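Local coordinates for NIPSNAP domain protein (Burkholderia xenovorans, PDB 5K9F) that is of unknown function but belongs to the NipSnap family and binds oxamic acid in a pocket between its helices and its beta sheet, at residues 13-18 against 56-61; 24-29 against 93-98. One frame throughout, in Å; residues are numbered along the deposited sequence. Where two conformers were deposited one is given.

Interaction 1 of 2, residues 13-18 against 56-61; sequences QRTYWL and LNRVIQ. With OXM (oxamic acid), chain B.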
ATOM      1  N   GLN A  13      -9.919  -0.362 -17.085  1.00 10.58           N
ATOM      2  CA  GLN A  13      -8.849  -1.334 -16.850  1.00 10.91           C
ATOM      3  C   GLN A  13      -9.201  -2.110 -15.590  1.00 13.35           C
ATOM      4  O   GLN A  13      -9.220  -1.543 -14.492  1.00 13.16           O
ATOM      5  CB  GLN A  13      -7.469  -0.682 -16.714  1.00 11.58           C
ATOM      6  CG  GLN A  13      -6.394  -1.764 -16.505  1.00 13.96           C
ATOM      7  CD  GLN A  13      -4.967  -1.265 -16.637  1.00 23.36           C
ATOM      8  OE1 GLN A  13      -4.063  -2.041 -16.928  1.00 35.85           O
ATOM      9  NE2 GLN A  13      -4.754   0.014 -16.388  1.00 26.50           N
ATOM     10  N   ARG A  14      -9.470  -3.406 -15.744  1.00 10.35           N
ATOM     11  CA  ARG A  14      -9.854  -4.268 -14.631  1.00 10.59           C
ATOM     12  C   ARG A  14      -8.702  -5.195 -14.294  1.00 11.98           C
ATOM     13  O   ARG A  14      -8.020  -5.703 -15.188  1.00 14.22           O
ATOM     14  CB  ARG A  14     -11.071  -5.126 -14.968  1.00 15.50           C
ATOM     15  CG  ARG A  14     -12.314  -4.367 -15.208  1.00 18.52           C
ATOM     16  CD  ARG A  14     -13.408  -5.297 -15.688  1.00 21.19           C
ATOM     17  NE  ARG A  14     -13.970  -6.172 -14.660  1.00 18.69           N
ATOM     18  CZ  ARG A  14     -14.870  -5.787 -13.749  1.00 19.09           C
ATOM     19  NH1 ARG A  14     -15.295  -4.525 -13.693  1.00 17.11           N
ATOM     20  NH2 ARG A  14     -15.351  -6.663 -12.895  1.00 18.91           N
ATOM     21  N   THR A  15      -8.498  -5.436 -13.007  1.00 10.26           N
ATOM     22  CA  THR A  15      -7.469  -6.367 -12.563  1.00 11.70           C
ATOM     23  C   THR A  15      -8.115  -7.405 -11.666  1.00 13.22           C
ATOM     24  O   THR A  15      -8.820  -7.050 -10.718  1.00 12.99           O
ATOM     25  CB  THR A  15      -6.341  -5.660 -11.787  1.00 10.87           C
ATOM     26  OG1 THR A  15      -5.686  -4.685 -12.609  1.00 13.53           O
ATOM     27  CG2 THR A  15      -5.287  -6.666 -11.302  1.00 12.96           C
ATOM     28  N   TYR A  16      -7.841  -8.680 -11.934  1.00 11.32           N
ATOM     29  CA  TYR A  16      -8.205  -9.759 -11.027  1.00 12.44           C
ATOM     30  C   TYR A  16      -6.929 -10.379 -10.482  1.00 13.87           C
ATOM     31  O   TYR A  16      -6.003 -10.676 -11.246  1.00 14.94           O
ATOM     32  CB  TYR A  16      -9.030 -10.842 -11.726  1.00 10.56           C
ATOM     33  CG  TYR A  16     -10.328 -10.389 -12.339  1.00 13.38           C
ATOM     34  CD1 TYR A  16     -10.984 -11.199 -13.245  1.00 15.39           C
ATOM     35  CD2 TYR A  16     -10.907  -9.175 -11.993  1.00 12.64           C
ATOM     36  CE1 TYR A  16     -12.174 -10.812 -13.821  1.00 16.11           C
ATOM     37  CE2 TYR A  16     -12.115  -8.776 -12.570  1.00 14.42           C
ATOM     38  CZ  TYR A  16     -12.733  -9.605 -13.475  1.00 18.32           C
ATOM     39  OH  TYR A  16     -13.923  -9.221 -14.046  1.00 21.21           O
ATOM     40  N   TRP A  17      -6.876 -10.560  -9.166  1.00 10.10           N
ATOM     41  CA  TRP A  17      -5.831 -11.340  -8.526  1.00 10.48           C
ATOM     42  C   TRP A  17      -6.365 -12.748  -8.334  1.00 14.72           C
ATOM     43  O   TRP A  17      -7.393 -12.935  -7.677  1.00 14.93           O
ATOM     44  CB  TRP A  17      -5.424 -10.739  -7.176  1.00 12.88           C
ATOM     45  CG  TRP A  17      -4.639  -9.452  -7.264  1.00 13.61           C
ATOM     46  CD1 TRP A  17      -3.286  -9.302  -7.085  1.00 14.55           C
ATOM     47  CD2 TRP A  17      -5.156  -8.143  -7.534  1.00 12.42           C
ATOM     48  NE1 TRP A  17      -2.936  -7.988  -7.233  1.00 15.71           N
ATOM     49  CE2 TRP A  17      -4.058  -7.251  -7.507  1.00 15.73           C
ATOM     50  CE3 TRP A  17      -6.433  -7.637  -7.797  1.00 11.77           C
ATOM     51  CZ2 TRP A  17      -4.205  -5.886  -7.725  1.00 14.26           C
ATOM     52  CZ3 TRP A  17      -6.578  -6.278  -8.013  1.00 12.78           C
ATOM     53  CH2 TRP A  17      -5.468  -5.418  -7.965  1.00 15.76           C
ATOM     54  N   LEU A  18      -5.676 -13.722  -8.915  1.00 13.21           N
ATOM     55  CA  LEU A  18      -6.092 -15.115  -8.910  1.00 13.25           C
ATOM     56  C   LEU A  18      -5.300 -15.920  -7.889  1.00 14.94           C
ATOM     57  O   LEU A  18      -4.221 -15.519  -7.448  1.00 17.23           O
ATOM     58  CB  LEU A  18      -5.910 -15.736 -10.297  1.00 11.06           C
ATOM     59  CG  LEU A  18      -6.586 -14.995 -11.450  1.00 15.67           C
ATOM     60  CD1 LEU A  18      -6.367 -15.807 -12.724  1.00 16.33           C
ATOM     61  CD2 LEU A  18      -8.064 -14.809 -11.178  1.00 18.82           C
ATOM     62  N   LEU A  56       2.313 -11.379  -9.136  1.00 12.98           N
ATOM     63  CA  LEU A  56       2.054 -12.435 -10.088  1.00 12.92           C
ATOM     64  C   LEU A  56       0.612 -12.903  -9.910  1.00 16.48           C
ATOM     65  O   LEU A  56      -0.086 -12.522  -8.968  1.00 16.82           O
ATOM     66  CB  LEU A  56       3.059 -13.583  -9.911  1.00 12.84           C
ATOM     67  CG  LEU A  56       4.517 -13.186 -10.194  1.00 13.97           C
ATOM     68  CD1 LEU A  56       5.528 -14.223  -9.664  1.00 14.79           C
ATOM     69  CD2 LEU A  56       4.709 -12.917 -11.698  1.00 19.22           C
ATOM     70  N   ASN A  57       0.157 -13.707 -10.853  1.00 16.06           N
ATOM     71  CA  ASN A  57      -1.202 -14.247 -10.823  1.00 13.45           C
ATOM     72  C   ASN A  57      -2.266 -13.173 -11.015  1.00 12.71           C
ATOM     73  O   ASN A  57      -3.389 -13.317 -10.524  1.00 13.60           O
ATOM     74  CB  ASN A  57      -1.460 -15.020  -9.527  1.00 16.82           C
ATOM     75  CG  ASN A  57      -0.392 -16.045  -9.269  1.00 17.06           C
ATOM     76  OD1 ASN A  57      -0.220 -16.968 -10.060  1.00 18.66           O
ATOM     77  ND2 ASN A  57       0.361 -15.881  -8.179  1.00 15.49           N
ATOM     78  N   ARG A  58      -1.941 -12.099 -11.731  1.00  9.99           N
ATOM     79  CA  ARG A  58      -2.921 -11.095 -12.108  1.00 10.61           C
ATOM     80  C   ARG A  58      -3.348 -11.303 -13.540  1.00 11.11           C
ATOM     81  O   ARG A  58      -2.521 -11.602 -14.409  1.00 12.59           O
ATOM     82  CB  ARG A  58      -2.361  -9.676 -12.003  1.00 11.11           C
ATOM     83  CG  ARG A  58      -2.195  -9.156 -10.595  1.00 12.27           C
ATOM     84  CD  ARG A  58      -1.668  -7.724 -10.661  1.00 11.68           C
ATOM     85  NE  ARG A  58      -0.283  -7.677 -11.148  1.00 11.16           N
ATOM     86  CZ  ARG A  58       0.257  -6.646 -11.789  1.00 12.81           C
ATOM     87  NH1 ARG A  58      -0.461  -5.555 -12.053  1.00 15.33           N
ATOM     88  NH2 ARG A  58       1.537  -6.704 -12.165  1.00 14.48           N
ATOM     89  N   VAL A  59      -4.639 -11.133 -13.808  0.54 11.76           N
ATOM     90  CA  VAL A  59      -5.115 -10.961 -15.175  0.54 12.63           C
ATOM     91  C   VAL A  59      -5.694  -9.560 -15.292  0.54 15.36           C
ATOM     92  O   VAL A  59      -6.450  -9.111 -14.422  0.54 14.56           O
ATOM     93  CB  VAL A  59      -6.125 -12.042 -15.599  0.54 10.35           C
ATOM     94  CG1 VAL A  59      -5.414 -13.391 -15.765  0.54 13.32           C
ATOM     95  CG2 VAL A  59      -7.275 -12.158 -14.611  0.54 10.59           C
ATOM     96  N   ILE A  60      -5.316  -8.868 -16.360  1.00 13.31           N
ATOM     97  CA  ILE A  60      -5.578  -7.452 -16.551  1.00 12.60           C
ATOM     98  C   ILE A  60      -6.297  -7.293 -17.877  1.00 11.92           C
ATOM     99  O   ILE A  60      -5.816  -7.786 -18.905  1.00 13.63           O
ATOM    100  CB  ILE A  60      -4.268  -6.649 -16.531  1.00 11.87           C
ATOM    101  CG1 ILE A  60      -3.616  -6.765 -15.147  1.00 13.24           C
ATOM    102  CG2 ILE A  60      -4.517  -5.199 -16.873  1.00 14.66           C
ATOM    103  CD1 ILE A  60      -2.202  -6.222 -15.143  1.00 21.59           C
ATOM    104  N   GLN A  61      -7.456  -6.626 -17.859  1.00 11.68           N
ATOM    105  CA  GLN A  61      -8.210  -6.461 -19.092  1.00 13.68           C
ATOM    106  C   GLN A  61      -8.565  -5.001 -19.311  1.00 14.34           C
ATOM    107  O   GLN A  61      -8.858  -4.269 -18.368  1.00 14.62           O
ATOM    108  CB  GLN A  61      -9.484  -7.322 -19.103  1.00 17.63           C
ATOM    109  CG  GLN A  61     -10.355  -7.208 -17.894  1.00 23.19           C
ATOM    110  CD  GLN A  61     -11.327  -8.361 -17.794  1.00 18.21           C
ATOM    111  OE1 GLN A  61     -12.421  -8.306 -18.342  1.00 24.09           O
ATOM    112  NE2 GLN A  61     -10.922  -9.422 -17.099  1.00 22.18           N
TER
HETATM  113  C1  OXM B 201     -14.890 -12.470 -15.302  1.00 26.20           C
HETATM  114  N1  OXM B 201     -15.087 -11.159 -15.399  1.00 17.97           N
HETATM  115  O1  OXM B 201     -14.278 -13.136 -16.165  1.00 30.18           O
HETATM  116  C2  OXM B 201     -15.380 -13.207 -14.122  1.00 24.18           C
HETATM  117  O2  OXM B 201     -15.087 -14.423 -14.036  1.00 36.66           O
HETATM  118  O3  OXM B 201     -16.055 -12.626 -13.241  1.00 36.44           O
HETATM  119  O   HOH W   1      -9.185  -8.701 -15.008  1.00 22.72           O
HETATM  120  O   HOH W   2      -3.033  -4.284 -12.161  1.00 19.23           O
HETATM  121  O   HOH W   3     -14.283  -8.824 -16.775  1.00 28.48           O
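Tyr-16 and Val-59 face each other as a hydrogen-bonded antiparallel pair, each giving its N-H to the other's carbonyl; the bond from Tyr-16 N to Val-59 O is 2.9 Å long and nearly straight (173°). Arg-14 and Gln-61 repeat this two-way pairing, and Leu-18 N adds a bond to Asn-57 O just before strand 58-65 begins. In the non-hydrogen-bonded pairs between them, CA-H groups point at carbonyl oxygens, as from Arg-58 CA to Tyr-16 O. These are two central strands of the four-stranded antiparallel sheet of a ferredoxin-like fold, as in the dimeric alpha-beta barrel clan that includes NIPSNAP domains.

Apolar packing differs on the two faces. On the Tyr-16 face, in one of the two conformers of Val-59, its CG2 lies 3.6 Å from Tyr-16 CB and its CG1 meets Leu-18 CD1; branched aliphatic residues suit this side because helix 23-33 packs on it. On the other face the methylenes of Arg-58 run beside the Trp-17 indole, with CG 3.8 Å from the centroid of the five-membered ring in a CH-pi contact. Thr-15 CG2 lies over the same face of the indole, above its six-membered ring.

Polar contacts centre on the phenol. Arg-14 NE and NH2 both donate to Tyr-16 OH, in the guanidinium plane; a bend at chi3 (73°) turns NE out of the extended line. The same hydroxyl approaches N1 of oxamic acid to 2.6 Å, at the ring edge. One water joins it to that N1 and to Gln-61 OE1, which also accepts from Trp-63. A second accepts from Gln-61 NE2 at 2.8 Å, donates to Val-59 O and sits over the centre of the Tyr-16 ring. Arg-14 NH1 forms a salt bridge with Glu-12.

Interaction 2 of 2, residues 24-29 against 93-98; sequences STFLSL and SMIERQ. With OXM (oxamic acid), chain B.
Met-94 reaches across to helix 23-33 and touches it with the last two atoms of its side chain. Its sulfur lies against the first turn of the segment, 3.8 Å from Phe-26 N and 3.9 Å from Thr-25 CG2, while the methyl CE meets Leu-29 CD2 at 3.9 Å, one turn further on. The chain is extended as far as SD and then bends at chi3 (-90°), which carries CE towards Leu-29. An unbranched, flexible thioether suits this place, since it can follow the uneven helix surface between Thr-25, Phe-26 and Leu-29.

Beside it, Phe-26 meets Ile-95: CE2 of the ring is 4.1 Å from Ile-95 CD1, the two side chains crossing at a slant. Phe-26 CG stands anti to the backbone N (chi1 -179°), on the side of the carbonyl carbon, and the ring extends from there to the ligand. Both residues line the oxamic acid pocket. Ile-95 CD1 approaches O2 at 3.7 Å, and O1 lies near the ring plane at the edge, 3.9 Å from Phe-26 CZ. These are van der Waals contacts, so the pair gives the small polar ligand an apolar wall.

Around this shell, a backbone hydrogen bond with Lys-19 ties down Met-94, and Glu-96 and Arg-97 both pair with Trp-17 in a classic beta bulge just beyond Ile-95. Leu-18 packs on both Phe-26 and Ile-95. The helix is thus set against the start of strand 95-105, outermost in this chain's sheet, with Tyr-48 of strand 45-51 also touching Phe-26, and Phe-87 and Ala-91 of helix 82-91 packed on Leu-29.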
ATOM      1  N   SER A  24      -3.159 -19.980 -15.972  1.00 18.08           N
ATOM      2  CA  SER A  24      -3.373 -20.704 -17.223  0.56 17.85           C
ATOM      3  C   SER A  24      -4.711 -21.437 -17.219  1.00 19.12           C
ATOM      4  O   SER A  24      -5.384 -21.508 -18.258  1.00 22.46           O
ATOM      5  CB  SER A  24      -2.217 -21.667 -17.488  0.56 24.04           C
ATOM      6  OG  SER A  24      -2.161 -22.685 -16.514  0.56 22.43           O
ATOM      7  N   THR A  25      -5.127 -21.970 -16.069  1.00 18.02           N
ATOM      8  CA  THR A  25      -6.434 -22.618 -15.981  1.00 19.40           C
ATOM      9  C   THR A  25      -7.555 -21.614 -16.217  1.00 17.48           C
ATOM     10  O   THR A  25      -8.512 -21.897 -16.956  1.00 19.21           O
ATOM     11  CB  THR A  25      -6.596 -23.281 -14.612  1.00 22.10           C
ATOM     12  OG1 THR A  25      -5.598 -24.293 -14.447  1.00 23.56           O
ATOM     13  CG2 THR A  25      -7.968 -23.920 -14.478  1.00 22.17           C
ATOM     14  N   PHE A  26      -7.448 -20.434 -15.602  1.00 15.31           N
ATOM     15  CA  PHE A  26      -8.464 -19.401 -15.778  1.00 14.19           C
ATOM     16  C   PHE A  26      -8.551 -18.966 -17.235  1.00 16.92           C
ATOM     17  O   PHE A  26      -9.649 -18.865 -17.799  1.00 16.94           O
ATOM     18  CB  PHE A  26      -8.159 -18.202 -14.874  1.00 14.73           C
ATOM     19  CG  PHE A  26      -9.170 -17.092 -14.979  1.00 17.08           C
ATOM     20  CD1 PHE A  26      -9.025 -16.089 -15.929  1.00 14.77           C
ATOM     21  CD2 PHE A  26     -10.267 -17.054 -14.130  1.00 22.11           C
ATOM     22  CE1 PHE A  26      -9.954 -15.083 -16.043  1.00 17.20           C
ATOM     23  CE2 PHE A  26     -11.201 -16.041 -14.228  1.00 21.19           C
ATOM     24  CZ  PHE A  26     -11.048 -15.052 -15.191  1.00 21.75           C
ATOM     25  N   LEU A  27      -7.403 -18.694 -17.859  1.00 16.83           N
ATOM     26  CA  LEU A  27      -7.420 -18.189 -19.230  1.00 15.78           C
ATOM     27  C   LEU A  27      -7.976 -19.226 -20.198  1.00 17.02           C
ATOM     28  O   LEU A  27      -8.683 -18.873 -21.143  1.00 19.52           O
ATOM     29  CB  LEU A  27      -6.016 -17.757 -19.660  1.00 16.28           C
ATOM     30  CG  LEU A  27      -5.513 -16.488 -18.964  1.00 18.13           C
ATOM     31  CD1 LEU A  27      -4.076 -16.205 -19.395  1.00 17.51           C
ATOM     32  CD2 LEU A  27      -6.429 -15.296 -19.258  1.00 18.46           C
ATOM     33  N   SER A  28      -7.657 -20.502 -19.985  1.00 20.15           N
ATOM     34  CA  SER A  28      -8.203 -21.550 -20.843  0.58 21.13           C
ATOM     35  C   SER A  28      -9.711 -21.672 -20.679  1.00 19.24           C
ATOM     36  O   SER A  28     -10.440 -21.810 -21.672  1.00 20.10           O
ATOM     37  CB  SER A  28      -7.526 -22.883 -20.536  0.58 22.84           C
ATOM     38  OG  SER A  28      -6.177 -22.862 -20.953  0.58 26.82           O
ATOM     39  N   LEU A  29     -10.193 -21.642 -19.437  1.00 19.10           N
ATOM     40  CA  LEU A  29     -11.626 -21.753 -19.184  1.00 20.53           C
ATOM     41  C   LEU A  29     -12.372 -20.540 -19.724  1.00 19.08           C
ATOM     42  O   LEU A  29     -13.445 -20.682 -20.328  1.00 21.33           O
ATOM     43  CB  LEU A  29     -11.866 -21.914 -17.683  1.00 21.50           C
ATOM     44  CG  LEU A  29     -13.285 -22.187 -17.193  1.00 26.28           C
ATOM     45  CD1 LEU A  29     -13.824 -23.498 -17.736  1.00 27.54           C
ATOM     46  CD2 LEU A  29     -13.275 -22.199 -15.671  1.00 28.34           C
ATOM     47  N   SER A  93     -14.236 -19.280  -8.354  1.00 22.77           N
ATOM     48  CA  SER A  93     -13.438 -19.669  -7.199  1.00 25.32           C
ATOM     49  C   SER A  93     -11.955 -19.357  -7.382  1.00 26.63           C
ATOM     50  O   SER A  93     -11.222 -19.301  -6.388  1.00 26.98           O
ATOM     51  CB  SER A  93     -13.633 -21.157  -6.881  1.00 30.66           C
ATOM     52  OG  SER A  93     -12.938 -22.010  -7.777  1.00 28.96           O
ATOM     53  N   MET A  94     -11.493 -19.138  -8.616  1.00 17.48           N
ATOM     54  CA  MET A  94     -10.096 -18.777  -8.816  1.00 15.80           C
ATOM     55  C   MET A  94      -9.815 -17.315  -8.496  1.00 14.31           C
ATOM     56  O   MET A  94      -8.650 -16.938  -8.363  1.00 14.96           O
ATOM     57  CB  MET A  94      -9.667 -19.084 -10.262  1.00 16.53           C
ATOM     58  CG  MET A  94      -9.551 -20.571 -10.539  1.00 18.50           C
ATOM     59  SD  MET A  94      -9.116 -20.937 -12.256  1.00 21.33           S
ATOM     60  CE  MET A  94     -10.735 -21.051 -12.988  1.00 21.27           C
ATOM     61  N   ILE A  95     -10.846 -16.484  -8.353  1.00 17.50           N
ATOM     62  CA  ILE A  95     -10.651 -15.044  -8.198  1.00 16.16           C
ATOM     63  C   ILE A  95     -10.595 -14.683  -6.716  1.00 18.20           C
ATOM     64  O   ILE A  95     -11.546 -14.937  -5.964  1.00 22.20           O
ATOM     65  CB  ILE A  95     -11.759 -14.262  -8.910  1.00 15.52           C
ATOM     66  CG1 ILE A  95     -11.691 -14.509 -10.416  1.00 19.20           C
ATOM     67  CG2 ILE A  95     -11.610 -12.778  -8.631  1.00 17.03           C
ATOM     68  CD1 ILE A  95     -12.812 -13.827 -11.161  1.00 22.48           C
ATOM     69  N   GLU A  96      -9.476 -14.089  -6.292  1.00 14.43           N
ATOM     70  CA  GLU A  96      -9.318 -13.699  -4.890  1.00 15.26           C
ATOM     71  C   GLU A  96      -9.707 -12.252  -4.631  1.00 13.60           C
ATOM     72  O   GLU A  96     -10.241 -11.937  -3.551  1.00 17.46           O
ATOM     73  CB  GLU A  96      -7.875 -13.925  -4.429  1.00 16.78           C
ATOM     74  CG  GLU A  96      -7.494 -15.394  -4.371  1.00 24.88           C
ATOM     75  CD  GLU A  96      -6.142 -15.600  -3.716  1.00 26.71           C
ATOM     76  OE1 GLU A  96      -5.404 -14.607  -3.546  1.00 39.34           O
ATOM     77  OE2 GLU A  96      -5.825 -16.750  -3.371  1.00 32.01           O
ATOM     78  N   ARG A  97      -9.484 -11.374  -5.599  1.00 13.12           N
ATOM     79  CA  ARG A  97      -9.672  -9.941  -5.407  1.00 12.36           C
ATOM     80  C   ARG A  97      -9.872  -9.296  -6.774  1.00 12.08           C
ATOM     81  O   ARG A  97      -9.332  -9.774  -7.774  1.00 12.86           O
ATOM     82  CB  ARG A  97      -8.443  -9.357  -4.687  1.00 18.47           C
ATOM     83  CG  ARG A  97      -8.467  -7.874  -4.504  1.00 30.04           C
ATOM     84  CD  ARG A  97      -7.608  -7.480  -3.319  1.00 41.82           C
ATOM     85  NE  ARG A  97      -6.178  -7.532  -3.595  1.00 38.34           N
ATOM     86  CZ  ARG A  97      -5.500  -6.530  -4.143  1.00 34.32           C
ATOM     87  NH1 ARG A  97      -6.139  -5.423  -4.494  1.00 26.51           N
ATOM     88  NH2 ARG A  97      -4.197  -6.632  -4.342  1.00 31.28           N
ATOM     89  N   GLN A  98     -10.682  -8.228  -6.826  1.00 12.19           N
ATOM     90  CA  GLN A  98     -10.942  -7.542  -8.085  1.00 11.14           C
ATOM     91  C   GLN A  98     -10.844  -6.040  -7.891  1.00 14.01           C
ATOM     92  O   GLN A  98     -11.281  -5.521  -6.861  1.00 14.33           O
ATOM     93  CB  GLN A  98     -12.335  -7.859  -8.618  1.00 11.55           C
ATOM     94  CG  GLN A  98     -12.596  -9.341  -8.806  1.00 14.41           C
ATOM     95  CD  GLN A  98     -14.043  -9.585  -9.128  1.00 17.73           C
ATOM     96  OE1 GLN A  98     -14.910  -9.380  -8.280  1.00 18.19           O
ATOM     97  NE2 GLN A  98     -14.333  -9.966 -10.379  1.00 19.86           N
TER
HETATM   98  C1  OXM B 201     -14.890 -12.470 -15.302  1.00 26.20           C
HETATM   99  N1  OXM B 201     -15.087 -11.159 -15.399  1.00 17.97           N
HETATM  100  O1  OXM B 201     -14.278 -13.136 -16.165  1.00 30.18           O
HETATM  101  C2  OXM B 201     -15.380 -13.207 -14.122  1.00 24.18           C
HETATM  102  O2  OXM B 201     -15.087 -14.423 -14.036  1.00 36.66           O
HETATM  103  O3  OXM B 201     -16.055 -12.626 -13.241  1.00 36.44           O

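Overall arrangement
From the N terminus, strand 10-18 comes first, and helix 23-33 follows after a short turn. Interaction 1 closes the loop from residue 18 to 56, which holds this helix, helix 35-42 and strand 45-51; interaction 2 closes the longer loop from 29 to 93, which includes strand 58-65 and the two later helices. Because their segments alternate, the contacts cross rather than nest. Interaction 1 joins the two central strands, and interaction 2 packs the first helix against the beginning of the final strand. That strand, 95-105, is the neighbour of 10-18 in the sheet, which links the two contacts. Both touch oxamic acid, with Tyr-16 from one and Phe-26 and Ile-95 from the other.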